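Local structure of extracellular solute-binding protein, family 1 (Bifidobacterium longum subsp. infantis ATCC 15697, 3QUF) at residues Y35-D40 / Q65-Y70; D221-F226 / S396-A401; N371-P376 / A406-L411. The protein probably captures a solute outside the cell, most likely a sugar, and hands it to an ABC importer, as other family 1 solute-binding proteins do. One frame throughout, in Å; residues are numbered along the deposited sequence.

Contact 1 (Y35-D40 / Q65-Y70); sequences YSYFKD and QDPAQY
Tyr-70 is the hub of an aromatic cluster, wedged between Tyr-35 and Tyr-37 where the end of strand 30-36 meets the first turn of helix 67-79. The ring of Tyr-35 lies nearly parallel to that of Tyr-70, the planes 18° apart, but slid so far that they barely overlap; CD2 of Tyr-35 comes within 3.4 Å of CE1 of Tyr-70. Tyr-37 instead makes a T-shaped pair, turning its edge to the face of Tyr-70, with its CB over the same ring 3.9 Å from the centroid. A chi1 of -178°, which sets CG of Tyr-70 across from the backbone N, brings the phenol to the strand, and its OH donates to Tyr-35 O at 2.7 Å from above the carbonyl plane. That buried hydroxyl also bonds Asn-88 N. At the exposed margin, Lys-39 NZ donates to Gln-65 O (3.1 Å). A water joins Tyr-35 OH to Gln-69 NE2. Asp-66 caps the helix by accepting from Gln-69 N. Strand 57-63, helix 67-79 and strand 86-89 form a beta-alpha-beta unit, both strands parallel to strand 30-36, which lies between them, while Thr-73 of the helix bonds Tyr-35 OH.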
ATOM      1  N   TYR A  35      -3.691  19.989 -10.114  1.00 13.57           N
ATOM      2  CA  TYR A  35      -4.596  18.992 -10.686  1.00 13.42           C
ATOM      3  C   TYR A  35      -4.507  17.816  -9.749  1.00 13.67           C
ATOM      4  O   TYR A  35      -3.505  17.101  -9.713  1.00 13.61           O
ATOM      5  CB  TYR A  35      -4.203  18.599 -12.101  1.00 13.55           C
ATOM      6  CG  TYR A  35      -5.227  17.701 -12.753  1.00 15.38           C
ATOM      7  CD1 TYR A  35      -6.574  18.027 -12.709  1.00 26.23           C
ATOM      8  CD2 TYR A  35      -4.876  16.552 -13.394  1.00 15.32           C
ATOM      9  CE1 TYR A  35      -7.539  17.211 -13.313  1.00 27.19           C
ATOM     10  CE2 TYR A  35      -5.833  15.725 -14.002  1.00 18.09           C
ATOM     11  CZ  TYR A  35      -7.153  16.058 -13.937  1.00 25.39           C
ATOM     12  OH  TYR A  35      -8.136  15.310 -14.548  1.00 25.30           O
ATOM     13  N   SER A  36      -5.553  17.636  -8.955  1.00 14.17           N
ATOM     14  CA  SER A  36      -5.550  16.725  -7.804  1.00 13.95           C
ATOM     15  C   SER A  36      -6.186  15.347  -8.071  1.00 14.02           C
ATOM     16  O   SER A  36      -7.298  15.250  -8.584  1.00 14.69           O
ATOM     17  CB  SER A  36      -6.302  17.383  -6.654  1.00 14.59           C
ATOM     18  OG  SER A  36      -6.402  16.529  -5.522  1.00 15.15           O
ATOM     19  N   TYR A  37      -5.452  14.302  -7.741  1.00 12.03           N
ATOM     20  CA  TYR A  37      -5.990  12.927  -7.731  1.00 13.05           C
ATOM     21  C   TYR A  37      -7.076  12.791  -6.656  1.00 14.42           C
ATOM     22  O   TYR A  37      -8.026  12.014  -6.783  1.00 16.38           O
ATOM     23  CB  TYR A  37      -4.877  11.977  -7.435  1.00 12.94           C
ATOM     24  CG  TYR A  37      -5.266  10.551  -7.210  1.00 13.87           C
ATOM     25  CD1 TYR A  37      -5.539   9.721  -8.268  1.00 19.72           C
ATOM     26  CD2 TYR A  37      -5.429  10.086  -5.937  1.00 18.70           C
ATOM     27  CE1 TYR A  37      -5.892   8.386  -8.039  1.00 22.21           C
ATOM     28  CE2 TYR A  37      -5.779   8.767  -5.686  1.00 21.95           C
ATOM     29  CZ  TYR A  37      -6.028   7.946  -6.743  1.00 22.98           C
ATOM     30  OH  TYR A  37      -6.392   6.635  -6.491  1.00 31.29           O
ATOM     31  N   PHE A  38      -6.897  13.545  -5.590  1.00 15.07           N
ATOM     32  CA  PHE A  38      -7.787  13.481  -4.420  1.00 15.45           C
ATOM     33  C   PHE A  38      -9.000  14.332  -4.640  1.00 17.53           C
ATOM     34  O   PHE A  38      -8.934  15.448  -5.172  1.00 16.88           O
ATOM     35  CB  PHE A  38      -6.998  13.956  -3.198  1.00 15.34           C
ATOM     36  CG  PHE A  38      -5.861  13.063  -2.858  1.00 14.24           C
ATOM     37  CD1 PHE A  38      -6.085  11.842  -2.259  1.00 16.53           C
ATOM     38  CD2 PHE A  38      -4.546  13.367  -3.256  1.00 15.50           C
ATOM     39  CE1 PHE A  38      -5.018  11.001  -1.984  1.00 18.05           C
ATOM     40  CE2 PHE A  38      -3.518  12.514  -2.985  1.00 18.24           C
ATOM     41  CZ  PHE A  38      -3.756  11.344  -2.362  1.00 15.52           C
ATOM     42  N   LYS A  39     -10.141  13.806  -4.199  1.00 18.13           N
ATOM     43  CA  LYS A  39     -11.369  14.542  -4.262  1.00 21.45           C
ATOM     44  C   LYS A  39     -11.418  15.653  -3.199  1.00 20.20           C
ATOM     45  O   LYS A  39     -10.657  15.652  -2.230  1.00 19.46           O
ATOM     46  CB  LYS A  39     -12.538  13.591  -4.100  1.00 23.67           C
ATOM     47  CG  LYS A  39     -12.690  12.638  -5.321  1.00 30.23           C
ATOM     48  CD  LYS A  39     -14.039  11.924  -5.319  1.00 37.90           C
ATOM     49  CE  LYS A  39     -14.474  11.575  -6.757  1.00 42.02           C
ATOM     50  NZ  LYS A  39     -13.440  10.700  -7.396  1.00 42.77           N
ATOM     51  N   ASP A  40     -12.357  16.579  -3.369  1.00 20.71           N
ATOM     52  CA  ASP A  40     -12.502  17.650  -2.398  1.00 21.11           C
ATOM     53  C   ASP A  40     -12.751  17.097  -0.997  1.00 21.51           C
ATOM     54  O   ASP A  40     -12.295  17.690  -0.034  1.00 20.05           O
ATOM     55  CB  ASP A  40     -13.607  18.639  -2.816  1.00 23.36           C
ATOM     56  CG  ASP A  40     -13.805  19.760  -1.804  1.00 24.38           C
ATOM     57  OD1 ASP A  40     -12.983  20.692  -1.738  1.00 32.79           O
ATOM     58  OD2 ASP A  40     -14.800  19.674  -1.087  1.00 28.79           O
ATOM     59  N   GLN A  65     -11.751  12.815 -11.763  1.00 36.33           N
ATOM     60  CA  GLN A  65     -13.057  12.138 -11.683  1.00 38.05           C
ATOM     61  C   GLN A  65     -12.901  10.694 -11.227  1.00 37.77           C
ATOM     62  O   GLN A  65     -13.686  10.218 -10.421  1.00 38.46           O
ATOM     63  CB  GLN A  65     -13.796  12.235 -13.034  1.00 39.62           C
ATOM     64  CG  GLN A  65     -14.210  13.688 -13.399  1.00 43.43           C
ATOM     65  CD  GLN A  65     -14.852  13.854 -14.795  1.00 48.06           C
ATOM     66  OE1 GLN A  65     -14.669  13.020 -15.690  1.00 50.40           O
ATOM     67  NE2 GLN A  65     -15.606  14.953 -14.976  1.00 50.23           N
ATOM     68  N   ASP A  66     -11.857  10.017 -11.704  1.00 37.05           N
ATOM     69  CA  ASP A  66     -11.535   8.661 -11.286  1.00 36.75           C
ATOM     70  C   ASP A  66     -10.110   8.414 -11.749  1.00 35.82           C
ATOM     71  O   ASP A  66      -9.624   9.162 -12.608  1.00 35.17           O
ATOM     72  CB  ASP A  66     -12.530   7.627 -11.873  1.00 38.53           C
ATOM     73  CG  ASP A  66     -12.552   7.606 -13.401  1.00 41.24           C
ATOM     74  OD1 ASP A  66     -11.552   7.154 -14.011  1.00 43.69           O
ATOM     75  OD2 ASP A  66     -13.578   8.026 -13.996  1.00 46.11           O
ATOM     76  N   PRO A  67      -9.439   7.396 -11.193  1.00 34.18           N
ATOM     77  CA  PRO A  67      -7.999   7.195 -11.427  1.00 32.69           C
ATOM     78  C   PRO A  67      -7.525   7.017 -12.867  1.00 32.42           C
ATOM     79  O   PRO A  67      -6.398   7.468 -13.188  1.00 31.16           O
ATOM     80  CB  PRO A  67      -7.694   5.915 -10.623  1.00 33.56           C
ATOM     81  CG  PRO A  67      -8.718   5.938  -9.496  1.00 34.34           C
ATOM     82  CD  PRO A  67      -9.940   6.553 -10.081  1.00 34.80           C
ATOM     83  N   ALA A  68      -8.310   6.331 -13.718  1.00 32.24           N
ATOM     84  CA  ALA A  68      -7.922   6.164 -15.129  1.00 31.16           C
ATOM     85  C   ALA A  68      -7.977   7.473 -15.834  1.00 31.01           C
ATOM     86  O   ALA A  68      -7.083   7.803 -16.660  1.00 30.50           O
ATOM     87  CB  ALA A  68      -8.812   5.168 -15.856  1.00 33.36           C
ATOM     88  N   GLN A  69      -9.044   8.216 -15.533  1.00 29.17           N
ATOM     89  CA  GLN A  69      -9.251   9.464 -16.151  1.00 28.13           C
ATOM     90  C   GLN A  69      -8.178  10.400 -15.626  1.00 24.47           C
ATOM     91  O   GLN A  69      -7.716  11.232 -16.377  1.00 24.03           O
ATOM     92  CB  GLN A  69     -10.662   9.988 -15.907  1.00 29.60           C
ATOM     93  CG  GLN A  69     -10.928  11.375 -16.462  1.00 33.52           C
ATOM     94  CD  GLN A  69     -10.761  12.504 -15.426  1.00 36.33           C
ATOM     95  OE1 GLN A  69     -10.313  12.296 -14.293  1.00 39.20           O
ATOM     96  NE2 GLN A  69     -11.145  13.706 -15.825  1.00 39.97           N
ATOM     97  N   TYR A  70      -7.811  10.268 -14.357  1.00 21.81           N
ATOM     98  CA  TYR A  70      -6.790  11.168 -13.780  1.00 20.46           C
ATOM     99  C   TYR A  70      -5.478  11.039 -14.544  1.00 19.77           C
ATOM    100  O   TYR A  70      -4.883  12.058 -14.968  1.00 20.25           O
ATOM    101  CB  TYR A  70      -6.558  10.888 -12.281  1.00 19.37           C
ATOM    102  CG  TYR A  70      -5.524  11.866 -11.717  1.00 15.84           C
ATOM    103  CD1 TYR A  70      -5.871  13.154 -11.459  1.00 16.25           C
ATOM    104  CD2 TYR A  70      -4.230  11.471 -11.502  1.00 14.69           C
ATOM    105  CE1 TYR A  70      -4.928  14.071 -11.003  1.00 13.94           C
ATOM    106  CE2 TYR A  70      -3.260  12.370 -11.006  1.00 14.30           C
ATOM    107  CZ  TYR A  70      -3.642  13.652 -10.778  1.00 14.67           C
ATOM    108  OH  TYR A  70      -2.732  14.582 -10.326  1.00 14.48           O
TER
HETATM  109  O   HOH W   1     -10.641  16.080 -14.399  1.00 37.19           O

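Contact 2 (D221-F226 / S396-A401); sequences DWTPVF and SAKDAA
Phe-226 and Thr-223, one helical turn apart, press against the first turns of helix 397-408, a worked example of how alanines let two helices come close. The CA atoms of Phe-226 and Ala-397 are 5.0 Å apart, a separation that probably leaves little room for more than a methyl. The tight part lies here: CB of Phe-226 meets CB of Ala-397 at 3.5 Å, and its ring runs on beneath the next turn, where CB of Ala-400 sits over one face in a CH-pi contact, 4.1 Å from the centroid and 17° off the normal. With CG anti to the carbonyl carbon (chi1 -85°), the phenyl is turned to helix 397-408, where CD2 comes to 4.2 Å from CB of Ala-401. Were Phe-226 replaced by an alanine, the methyl of Ala-400 would probably lose the ring face it rests on, a gap would be likely to open between the helices, and the stack with Phe-190 would go. Thr-223 packs beside it, its OG1 3.1 Å from CB of Ala-401, although the hydroxyl's hydrogen bond is to Thr-219 O in the preceding helix 218-221.

The looser side belongs to Lys-398. Its CB rests 4.0 Å from CG2 of Thr-223, and the chain bends at its last two torsions, so that NZ curls back to 4.1 Å from that CG2 on the exposed side. No hydrogen bond crosses between the segments, so apolar packing carries the contact. Ile-390 of helix 376-391 and Leu-404 further along helix 397-408 also touch Phe-226. Ser-396 and Asp-399 start the second helix with a capping box. The contact itself is close helix-helix packing through small alanine side chains, between helices 223-234 and 397-408.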
ATOM      1  N   ASP A 221      13.446 -15.085  -6.638  1.00 20.62           N
ATOM      2  CA  ASP A 221      12.993 -14.539  -5.341  1.00 20.43           C
ATOM      3  C   ASP A 221      11.560 -14.813  -4.960  1.00 19.05           C
ATOM      4  O   ASP A 221      11.265 -14.926  -3.773  1.00 20.15           O
ATOM      5  CB  ASP A 221      13.291 -13.052  -5.266  1.00 20.27           C
ATOM      6  CG  ASP A 221      14.745 -12.773  -4.934  1.00 22.51           C
ATOM      7  OD1 ASP A 221      15.357 -13.490  -4.077  1.00 22.64           O
ATOM      8  OD2 ASP A 221      15.259 -11.839  -5.552  1.00 23.53           O
ATOM      9  N   TRP A 222      10.647 -14.883  -5.921  1.00 18.11           N
ATOM     10  CA  TRP A 222       9.271 -15.154  -5.579  1.00 16.57           C
ATOM     11  C   TRP A 222       9.004 -16.647  -5.437  1.00 16.84           C
ATOM     12  O   TRP A 222       8.117 -17.020  -4.692  1.00 16.71           O
ATOM     13  CB  TRP A 222       8.293 -14.550  -6.579  1.00 16.63           C
ATOM     14  CG  TRP A 222       8.084 -13.049  -6.414  1.00 14.44           C
ATOM     15  CD1 TRP A 222       9.021 -12.112  -6.045  1.00 14.75           C
ATOM     16  CD2 TRP A 222       6.857 -12.319  -6.594  1.00 14.88           C
ATOM     17  NE1 TRP A 222       8.456 -10.863  -6.028  1.00 15.25           N
ATOM     18  CE2 TRP A 222       7.135 -10.959  -6.370  1.00 14.98           C
ATOM     19  CE3 TRP A 222       5.567 -12.683  -6.958  1.00 14.60           C
ATOM     20  CZ2 TRP A 222       6.153  -9.958  -6.466  1.00 13.97           C
ATOM     21  CZ3 TRP A 222       4.588 -11.685  -7.076  1.00 17.02           C
ATOM     22  CH2 TRP A 222       4.897 -10.337  -6.820  1.00 16.02           C
ATOM     23  N   THR A 223       9.771 -17.485  -6.147  1.00 17.61           N
ATOM     24  CA  THR A 223       9.558 -18.952  -6.048  1.00 18.27           C
ATOM     25  C   THR A 223       9.501 -19.470  -4.630  1.00 18.66           C
ATOM     26  O   THR A 223       8.557 -20.161  -4.278  1.00 19.78           O
ATOM     27  CB  THR A 223      10.586 -19.758  -6.851  1.00 19.06           C
ATOM     28  OG1 THR A 223      10.505 -19.361  -8.212  1.00 20.81           O
ATOM     29  CG2 THR A 223      10.296 -21.238  -6.738  1.00 19.43           C
ATOM     30  N   PRO A 224      10.498 -19.129  -3.791  1.00 19.08           N
ATOM     31  CA  PRO A 224      10.475 -19.653  -2.416  1.00 19.56           C
ATOM     32  C   PRO A 224       9.297 -19.174  -1.591  1.00 18.56           C
ATOM     33  O   PRO A 224       8.846 -19.869  -0.688  1.00 19.42           O
ATOM     34  CB  PRO A 224      11.773 -19.145  -1.804  1.00 20.37           C
ATOM     35  CG  PRO A 224      12.257 -18.050  -2.677  1.00 19.99           C
ATOM     36  CD  PRO A 224      11.701 -18.325  -4.070  1.00 20.35           C
ATOM     37  N   VAL A 225       8.795 -17.996  -1.923  1.00 17.36           N
ATOM     38  CA  VAL A 225       7.642 -17.445  -1.225  1.00 16.84           C
ATOM     39  C   VAL A 225       6.385 -18.129  -1.699  1.00 16.17           C
ATOM     40  O   VAL A 225       5.558 -18.553  -0.888  1.00 18.23           O
ATOM     41  CB  VAL A 225       7.576 -15.905  -1.356  1.00 16.61           C
ATOM     42  CG1 VAL A 225       6.403 -15.308  -0.493  1.00 17.72           C
ATOM     43  CG2 VAL A 225       8.909 -15.295  -0.938  1.00 16.85           C
ATOM     44  N   PHE A 226       6.267 -18.331  -2.997  1.00 17.65           N
ATOM     45  CA  PHE A 226       5.160 -19.087  -3.546  1.00 18.23           C
ATOM     46  C   PHE A 226       5.155 -20.514  -2.961  1.00 19.27           C
ATOM     47  O   PHE A 226       4.095 -21.070  -2.738  1.00 21.11           O
ATOM     48  CB  PHE A 226       5.254 -19.202  -5.057  1.00 18.78           C
ATOM     49  CG  PHE A 226       4.673 -18.030  -5.849  1.00 18.74           C
ATOM     50  CD1 PHE A 226       3.406 -17.531  -5.592  1.00 21.58           C
ATOM     51  CD2 PHE A 226       5.386 -17.491  -6.903  1.00 18.70           C
ATOM     52  CE1 PHE A 226       2.873 -16.474  -6.375  1.00 22.80           C
ATOM     53  CE2 PHE A 226       4.864 -16.467  -7.681  1.00 18.00           C
ATOM     54  CZ  PHE A 226       3.604 -15.963  -7.411  1.00 20.73           C
ATOM     55  N   SER A 396       2.763 -25.208 -10.182  1.00 31.30           N
ATOM     56  CA  SER A 396       3.694 -25.215  -9.076  1.00 30.43           C
ATOM     57  C   SER A 396       4.108 -23.786  -8.787  1.00 28.73           C
ATOM     58  O   SER A 396       3.874 -22.882  -9.597  1.00 26.95           O
ATOM     59  CB  SER A 396       4.935 -25.992  -9.437  1.00 31.18           C
ATOM     60  OG  SER A 396       5.594 -25.358 -10.506  1.00 30.42           O
ATOM     61  N   ALA A 397       4.761 -23.607  -7.640  1.00 27.66           N
ATOM     62  CA  ALA A 397       5.386 -22.336  -7.300  1.00 27.31           C
ATOM     63  C   ALA A 397       6.358 -21.874  -8.375  1.00 27.60           C
ATOM     64  O   ALA A 397       6.284 -20.728  -8.829  1.00 26.82           O
ATOM     65  CB  ALA A 397       6.108 -22.446  -5.952  1.00 27.07           C
ATOM     66  N   LYS A 398       7.268 -22.737  -8.813  1.00 29.05           N
ATOM     67  CA  LYS A 398       8.242 -22.309  -9.814  1.00 30.58           C
ATOM     68  C   LYS A 398       7.562 -21.929 -11.144  1.00 30.05           C
ATOM     69  O   LYS A 398       7.954 -20.944 -11.771  1.00 29.37           O
ATOM     70  CB  LYS A 398       9.366 -23.341 -10.025  1.00 32.62           C
ATOM     71  CG  LYS A 398      10.684 -22.657 -10.498  1.00 36.47           C
ATOM     72  CD  LYS A 398      11.760 -23.601 -11.043  1.00 41.86           C
ATOM     73  CE  LYS A 398      12.224 -24.622 -10.003  1.00 46.53           C
ATOM     74  NZ  LYS A 398      12.616 -24.003  -8.683  1.00 49.36           N
ATOM     75  N   ASP A 399       6.519 -22.661 -11.537  1.00 29.84           N
ATOM     76  CA  ASP A 399       5.778 -22.313 -12.765  1.00 30.88           C
ATOM     77  C   ASP A 399       5.147 -20.928 -12.665  1.00 27.29           C
ATOM     78  O   ASP A 399       5.158 -20.171 -13.634  1.00 26.09           O
ATOM     79  CB  ASP A 399       4.653 -23.313 -13.071  1.00 32.74           C
ATOM     80  CG  ASP A 399       5.159 -24.713 -13.462  1.00 38.35           C
ATOM     81  OD1 ASP A 399       6.258 -24.843 -14.089  1.00 42.36           O
ATOM     82  OD2 ASP A 399       4.412 -25.687 -13.148  1.00 44.50           O
ATOM     83  N   ALA A 400       4.550 -20.618 -11.519  1.00 25.50           N
ATOM     84  CA  ALA A 400       3.967 -19.290 -11.298  1.00 24.13           C
ATOM     85  C   ALA A 400       5.025 -18.207 -11.422  1.00 22.55           C
ATOM     86  O   ALA A 400       4.812 -17.192 -12.091  1.00 21.61           O
ATOM     87  CB  ALA A 400       3.307 -19.211  -9.929  1.00 23.45           C
ATOM     88  N   ALA A 401       6.176 -18.417 -10.786  1.00 22.10           N
ATOM     89  CA  ALA A 401       7.254 -17.444 -10.867  1.00 21.54           C
ATOM     90  C   ALA A 401       7.790 -17.289 -12.296  1.00 22.65           C
ATOM     91  O   ALA A 401       8.056 -16.174 -12.734  1.00 21.16           O
ATOM     92  CB  ALA A 401       8.372 -17.785  -9.880  1.00 21.77           C
TER

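Contact 3 (N371-P376 / A406-L411); sequences NWPKSP and AKWATL
The irregular loop 371-376 passes the last turn of helix 397-408 and the type I turn from Trp-408 to Leu-411 at some distance, the CA atoms of Lys-374 and Leu-411 being 7.1 Å apart, and side chains bridge the interval. Trp-408 reaches across to the loop. Its CG is anti to the backbone N (chi1 -175°), which sends the six-membered end of the indole to the loop, where CH2 meets CG of Pro-373 at 3.9 Å. The proline comes to the edge of the indole, near its plane. Lys-374 crosses the same end at about a right angle, with CB, CG and CD all close to CH2 and the chain extended, so it is the aliphatic stem that packs while the ammonium continues beyond the ring. This is surface packing of the chain's last helix and turn on the loop that leads into helix 376-391. The modelled chain ends at Leu-411, and the turn is closed by Leu-411 N to Trp-408 O (3.1 Å), while Lys-407 O accepts from both Thr-410 N and Thr-410 OG1, the hydroxyl at 2.7 Å on a lone pair. Leu-411 then spreads its two methyls over neighbouring residues, CD1 4.0 Å from CB of Lys-374 and CD2 3.8 Å from CB of Ser-375. Behind these surface contacts, Trp-212 of helix 209-212 meets the Trp-408 ring and touches Pro-373, while Met-379 of helix 376-391 also packs on Trp-408.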
ATOM      1  N   ASN A 371       4.332  -2.571  -5.785  1.00 13.27           N
ATOM      2  CA  ASN A 371       3.947  -1.411  -6.605  1.00 13.98           C
ATOM      3  C   ASN A 371       4.784  -1.465  -7.881  1.00 14.43           C
ATOM      4  O   ASN A 371       5.879  -0.878  -7.987  1.00 14.21           O
ATOM      5  CB  ASN A 371       4.119  -0.099  -5.810  1.00 14.47           C
ATOM      6  CG  ASN A 371       3.071   0.082  -4.738  1.00 15.93           C
ATOM      7  OD1 ASN A 371       3.380   0.284  -3.539  1.00 18.62           O
ATOM      8  ND2 ASN A 371       1.850   0.012  -5.140  1.00 13.98           N
ATOM      9  N   TRP A 372       4.312  -2.219  -8.866  1.00 13.85           N
ATOM     10  CA  TRP A 372       5.100  -2.515 -10.047  1.00 14.24           C
ATOM     11  C   TRP A 372       5.513  -1.213 -10.761  1.00 14.27           C
ATOM     12  O   TRP A 372       4.669  -0.349 -10.956  1.00 14.34           O
ATOM     13  CB  TRP A 372       4.308  -3.303 -11.061  1.00 14.89           C
ATOM     14  CG  TRP A 372       3.396  -4.364 -10.487  1.00 16.30           C
ATOM     15  CD1 TRP A 372       2.111  -4.200 -10.110  1.00 16.83           C
ATOM     16  CD2 TRP A 372       3.708  -5.742 -10.262  1.00 15.03           C
ATOM     17  NE1 TRP A 372       1.591  -5.384  -9.655  1.00 16.74           N
ATOM     18  CE2 TRP A 372       2.551  -6.350  -9.750  1.00 16.07           C
ATOM     19  CE3 TRP A 372       4.831  -6.532 -10.492  1.00 17.61           C
ATOM     20  CZ2 TRP A 372       2.490  -7.707  -9.460  1.00 17.55           C
ATOM     21  CZ3 TRP A 372       4.764  -7.877 -10.181  1.00 17.59           C
ATOM     22  CH2 TRP A 372       3.625  -8.433  -9.659  1.00 17.60           C
ATOM     23  N   PRO A 373       6.781  -1.082 -11.152  1.00 14.81           N
ATOM     24  CA  PRO A 373       7.165   0.156 -11.849  1.00 15.26           C
ATOM     25  C   PRO A 373       6.853   0.230 -13.320  1.00 16.75           C
ATOM     26  O   PRO A 373       7.081   1.269 -13.955  1.00 17.69           O
ATOM     27  CB  PRO A 373       8.680   0.240 -11.611  1.00 16.17           C
ATOM     28  CG  PRO A 373       9.097  -1.155 -11.431  1.00 15.49           C
ATOM     29  CD  PRO A 373       7.968  -1.786 -10.653  1.00 16.09           C
ATOM     30  N   LYS A 374       6.419  -0.878 -13.893  1.00 16.45           N
ATOM     31  CA  LYS A 374       6.008  -0.911 -15.295  1.00 19.57           C
ATOM     32  C   LYS A 374       4.687  -1.635 -15.356  1.00 19.70           C
ATOM     33  O   LYS A 374       4.505  -2.583 -14.610  1.00 19.21           O
ATOM     34  CB  LYS A 374       7.021  -1.673 -16.131  1.00 21.08           C
ATOM     35  CG  LYS A 374       8.428  -1.137 -16.053  1.00 26.82           C
ATOM     36  CD  LYS A 374       9.445  -1.968 -16.839  1.00 34.60           C
ATOM     37  CE  LYS A 374      10.779  -1.176 -16.918  1.00 38.10           C
ATOM     38  NZ  LYS A 374      11.944  -1.960 -17.415  1.00 43.32           N
ATOM     39  N   SER A 375       3.780  -1.169 -16.223  1.00 20.83           N
ATOM     40  CA  SER A 375       2.497  -1.847 -16.565  1.00 21.94           C
ATOM     41  C   SER A 375       1.834  -2.548 -15.363  1.00 21.22           C
ATOM     42  O   SER A 375       1.718  -3.779 -15.330  1.00 20.94           O
ATOM     43  CB  SER A 375       2.696  -2.844 -17.711  1.00 23.84           C
ATOM     44  OG  SER A 375       3.244  -2.253 -18.894  1.00 27.77           O
ATOM     45  N   PRO A 376       1.480  -1.778 -14.346  1.00 20.43           N
ATOM     46  CA  PRO A 376       1.021  -2.385 -13.121  1.00 20.48           C
ATOM     47  C   PRO A 376      -0.283  -3.161 -13.300  1.00 20.55           C
ATOM     48  O   PRO A 376      -0.479  -4.185 -12.657  1.00 20.09           O
ATOM     49  CB  PRO A 376       0.828  -1.205 -12.171  1.00 22.29           C
ATOM     50  CG  PRO A 376       1.138   0.021 -12.941  1.00 21.65           C
ATOM     51  CD  PRO A 376       1.755  -0.329 -14.188  1.00 20.70           C
ATOM     52  N   ALA A 406       8.256 -14.291 -17.467  1.00 22.14           N
ATOM     53  CA  ALA A 406       7.911 -14.295 -18.894  1.00 23.84           C
ATOM     54  C   ALA A 406       7.125 -13.057 -19.225  1.00 23.35           C
ATOM     55  O   ALA A 406       7.395 -12.382 -20.229  1.00 24.68           O
ATOM     56  CB  ALA A 406       7.119 -15.569 -19.272  1.00 23.54           C
ATOM     57  N   LYS A 407       6.146 -12.726 -18.391  1.00 22.35           N
ATOM     58  CA  LYS A 407       5.352 -11.531 -18.606  1.00 22.70           C
ATOM     59  C   LYS A 407       6.170 -10.227 -18.457  1.00 21.30           C
ATOM     60  O   LYS A 407       6.132  -9.339 -19.297  1.00 21.75           O
ATOM     61  CB  LYS A 407       4.162 -11.528 -17.628  1.00 23.95           C
ATOM     62  CG  LYS A 407       3.116 -10.513 -17.925  1.00 27.44           C
ATOM     63  CD  LYS A 407       2.549 -10.737 -19.308  1.00 35.16           C
ATOM     64  CE  LYS A 407       1.066 -10.551 -19.366  1.00 38.86           C
ATOM     65  NZ  LYS A 407       0.567 -11.324 -20.510  1.00 41.56           N
ATOM     66  N   TRP A 408       6.931 -10.127 -17.391  1.00 19.85           N
ATOM     67  CA  TRP A 408       7.790  -8.976 -17.125  1.00 20.88           C
ATOM     68  C   TRP A 408       8.771  -8.711 -18.269  1.00 21.96           C
ATOM     69  O   TRP A 408       9.007  -7.545 -18.653  1.00 22.19           O
ATOM     70  CB  TRP A 408       8.560  -9.231 -15.825  1.00 21.02           C
ATOM     71  CG  TRP A 408       9.397  -8.063 -15.386  1.00 20.86           C
ATOM     72  CD1 TRP A 408      10.751  -7.956 -15.458  1.00 24.07           C
ATOM     73  CD2 TRP A 408       8.925  -6.860 -14.827  1.00 22.24           C
ATOM     74  NE1 TRP A 408      11.153  -6.744 -14.961  1.00 23.72           N
ATOM     75  CE2 TRP A 408      10.044  -6.059 -14.552  1.00 21.77           C
ATOM     76  CE3 TRP A 408       7.656  -6.392 -14.475  1.00 22.03           C
ATOM     77  CZ2 TRP A 408       9.927  -4.797 -14.000  1.00 23.77           C
ATOM     78  CZ3 TRP A 408       7.547  -5.135 -13.914  1.00 25.18           C
ATOM     79  CH2 TRP A 408       8.674  -4.350 -13.697  1.00 26.37           C
ATOM     80  N   ALA A 409       9.286  -9.793 -18.828  1.00 24.16           N
ATOM     81  CA  ALA A 409      10.296  -9.700 -19.908  1.00 26.45           C
ATOM     82  C   ALA A 409       9.696  -9.131 -21.208  1.00 29.11           C
ATOM     83  O   ALA A 409      10.451  -8.711 -22.115  1.00 29.73           O
ATOM     84  CB  ALA A 409      10.913 -11.028 -20.146  1.00 27.23           C
ATOM     85  N   THR A 410       8.364  -9.103 -21.311  1.00 30.23           N
ATOM     86  CA  THR A 410       7.692  -8.502 -22.469  1.00 32.47           C
ATOM     87  C   THR A 410       7.306  -7.059 -22.284  1.00 34.07           C
ATOM     88  O   THR A 410       6.896  -6.416 -23.235  1.00 35.24           O
ATOM     89  CB  THR A 410       6.406  -9.226 -22.864  1.00 33.47           C
ATOM     90  OG1 THR A 410       5.386  -8.956 -21.887  1.00 34.05           O
ATOM     91  CG2 THR A 410       6.635 -10.706 -23.010  1.00 32.83           C
ATOM     92  N   LEU A 411       7.428  -6.513 -21.089  1.00 35.02           N
ATOM     93  CA  LEU A 411       7.054  -5.124 -20.905  1.00 36.22           C
ATOM     94  C   LEU A 411       8.159  -4.210 -21.498  1.00 38.22           C
ATOM     95  O   LEU A 411       8.815  -3.421 -20.778  1.00 40.17           O
ATOM     96  CB  LEU A 411       6.800  -4.817 -19.449  1.00 35.87           C
ATOM     97  CG  LEU A 411       5.901  -5.787 -18.701  1.00 34.96           C
ATOM     98  CD1 LEU A 411       5.957  -5.378 -17.226  1.00 33.87           C
ATOM     99  CD2 LEU A 411       4.473  -5.820 -19.238  1.00 34.10           C
TER

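How the contacts relate
Contacts 2 and 3 form a connected pair: their centres are about 17 Å apart, both use helix 397-408, contact 2 at its start and contact 3 at its end, and they touch where CH2 of Trp-222 lies 3.6 Å from CH2 of Trp-372. Their segments alternate along the chain, and both ends of helix 397-408 make contacts, one in each. Contact 1 stands apart, its centre about 36 Å from that of contact 2, on the opposite side of the chain's centre, and about 24 Å from that of contact 3. A bound acetate, probably from the crystallisation liquor, lies about 6 Å from the Pro-373 side chain in contact 3.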